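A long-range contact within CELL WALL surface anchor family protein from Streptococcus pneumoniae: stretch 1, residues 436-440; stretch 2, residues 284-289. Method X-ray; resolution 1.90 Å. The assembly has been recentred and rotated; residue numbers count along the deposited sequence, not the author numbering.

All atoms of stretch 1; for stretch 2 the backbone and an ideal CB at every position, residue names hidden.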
# COMPACT_ATOMS: atom_id res chain seq x y z
N GLY A 436 21.09 46.50 28.39
CA GLY A 436 20.42 45.23 28.26
C GLY A 436 19.00 45.35 28.76
O GLY A 436 18.69 46.20 29.61
N GLU A 437 18.16 44.46 28.23
CA GLU A 437 16.75 44.45 28.59
C GLU A 437 16.48 44.25 30.08
O GLU A 437 15.55 44.86 30.63
CB GLU A 437 16.08 43.33 27.81
CG GLU A 437 14.61 43.17 28.22
CD GLU A 437 13.78 42.53 27.08
OE1 GLU A 437 13.78 43.02 25.91
OE2 GLU A 437 13.24 41.48 27.43
N HIS A 438 17.27 43.38 30.73
CA HIS A 438 17.10 43.08 32.14
C HIS A 438 17.24 44.35 32.95
O HIS A 438 16.77 44.38 34.07
CB HIS A 438 18.16 42.08 32.63
CG HIS A 438 19.58 42.46 32.35
ND1 HIS A 438 20.45 42.91 33.32
CD2 HIS A 438 20.29 42.45 31.20
CE1 HIS A 438 21.64 43.14 32.80
NE2 HIS A 438 21.57 42.85 31.51
N THR A 439 17.89 45.40 32.43
CA THR A 439 18.02 46.63 33.23
C THR A 439 16.82 47.59 33.19
O THR A 439 16.73 48.59 33.97
CB THR A 439 19.30 47.47 32.87
OG1 THR A 439 19.12 48.02 31.56
CG2 THR A 439 20.62 46.70 32.98
N ILE A 440 15.91 47.36 32.25
CA ILE A 440 14.71 48.20 32.17
C ILE A 440 13.40 47.47 32.34
O ILE A 440 12.42 48.10 32.73
CB ILE A 440 14.60 48.95 30.85
CG1 ILE A 440 14.70 47.93 29.72
CG2 ILE A 440 15.66 50.13 30.85
CD1 ILE A 440 14.67 48.43 28.30
N UNK A 284 21.43 34.46 22.96
CA UNK A 284 21.88 34.71 24.33
C UNK A 284 21.01 35.76 25.00
O UNK A 284 20.69 36.74 24.36
CB UNK A 284 23.34 35.15 24.34
N UNK A 285 20.60 35.52 26.25
CA UNK A 285 19.75 36.45 26.98
C UNK A 285 20.16 36.47 28.45
O UNK A 285 20.71 35.48 28.92
CB UNK A 285 18.28 36.07 26.83
N UNK A 286 19.86 37.56 29.16
CA UNK A 286 20.13 37.79 30.58
C UNK A 286 18.81 38.14 31.26
O UNK A 286 18.03 39.00 30.77
CB UNK A 286 21.17 38.90 30.78
N UNK A 287 18.56 37.49 32.40
CA UNK A 287 17.47 37.88 33.31
C UNK A 287 18.07 38.24 34.67
O UNK A 287 19.15 37.76 34.99
CB UNK A 287 16.44 36.76 33.45
N UNK A 288 17.39 39.10 35.43
CA UNK A 288 17.75 39.37 36.80
C UNK A 288 16.76 38.79 37.77
O UNK A 288 15.54 38.71 37.50
CB UNK A 288 17.88 40.88 37.03
N UNK A 289 17.30 38.41 38.93
CA UNK A 289 16.47 37.85 39.99
C UNK A 289 16.91 38.39 41.36
O UNK A 289 17.96 39.04 41.44
CB UNK A 289 16.54 36.32 39.97

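Stretch 2 is extended from 284 to 288, so successive CA-to-CB bonds tend to alternate in direction. The closest CA pair across the contact joins His438 to position 287, at 5.3 Å. His438 is the main feature that stretch 1 offers.

Position 284 is out of reach of stretch 1, so the contact sets no preference. The deposited residue is Glu284.

At position 285 the CA-to-CB bond points sideways. No atom of stretch 1 lies near the ideal CB, but the carboxylate of Glu437 lies further out. A short side chain would not get there. A long one could: a lysine or arginine would suit the charge, and an aromatic ring could offer its edge. The residue is Phe285, with chi1 t. Its ring reaches out until CZ lies 3.3 Å from Glu437 OE2. The oxygen sits at the ring edge, near its plane, where the C-H groups carry a slight positive charge.

At position 286 CA-to-CB points toward stretch 1. The ideal CB is already 3.7 Å from His438 CD2, so there is little depth between backbone and imidazole. A small or beta-branched side chain would suit, such as alanine, serine, threonine or valine; a methyl group could lie on the ring. The residue is Thr286, chi1 m. Its CG2 lies 3.7 Å from the centroid of the His438 ring, 11° off the ring normal, a CH-pi contact over the face. The backbone takes part too, with Thr286 O 3.6 Å from His438 CB.

At position 287 CA-to-CB points away, and stretch 1 does not select the side chain. Many residues would fit, beta-branched ones being common in strands. The residue is Val287. Its backbone makes the approach, with CA 4.3 Å from His438 CB.

Position 288 points toward stretch 1 again. The ideal CB is 4.6 Å from His438 CB, leaving room for a longer chain, and His438 ND1 is available beyond. Aspartate, glutamate, asparagine or glutamine could supply an acceptor, the longer ones with more reach. The residue is Glu288, with chi1 m and chi2 t. His438 ND1 donates a hydrogen bond to Glu288 OE2, 3.1 Å long and nearly straight at 168°. The acceptor lies near the plane of the imidazole, where the N-H points.

Position 289 follows the strand and is out of reach, so stretch 1 gives no guide. The residue is Lys289.

Stretch 2 (284-289) EFTVEK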
# COMPACT_ATOMS: atom_id res chain seq x y z
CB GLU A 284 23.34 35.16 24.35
CG GLU A 284 23.94 35.02 25.73
CD GLU A 284 25.45 35.24 25.69
OE1 GLU A 284 26.22 34.29 25.55
OE2 GLU A 284 25.86 36.41 25.76
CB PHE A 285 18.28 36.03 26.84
CG PHE A 285 17.34 37.16 27.19
CD1 PHE A 285 17.34 38.31 26.40
CD2 PHE A 285 16.53 37.10 28.30
CE1 PHE A 285 16.52 39.38 26.71
CE2 PHE A 285 15.72 38.18 28.66
CZ PHE A 285 15.71 39.32 27.83
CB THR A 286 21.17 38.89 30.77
OG1 THR A 286 22.43 38.48 30.20
CG2 THR A 286 21.44 39.15 32.29
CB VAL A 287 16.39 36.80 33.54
CG1 VAL A 287 15.59 36.60 32.24
CG2 VAL A 287 17.03 35.52 34.05
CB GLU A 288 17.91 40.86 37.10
CG GLU A 288 19.15 41.48 36.51
CD GLU A 288 19.32 42.93 37.02
OE1 GLU A 288 18.95 43.24 38.18
OE2 GLU A 288 19.82 43.77 36.25
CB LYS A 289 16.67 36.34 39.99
CG LYS A 289 16.11 35.64 38.78
CD LYS A 289 14.62 35.66 38.71
CE LYS A 289 14.26 35.09 37.33
NZ LYS A 289 12.75 34.86 37.23
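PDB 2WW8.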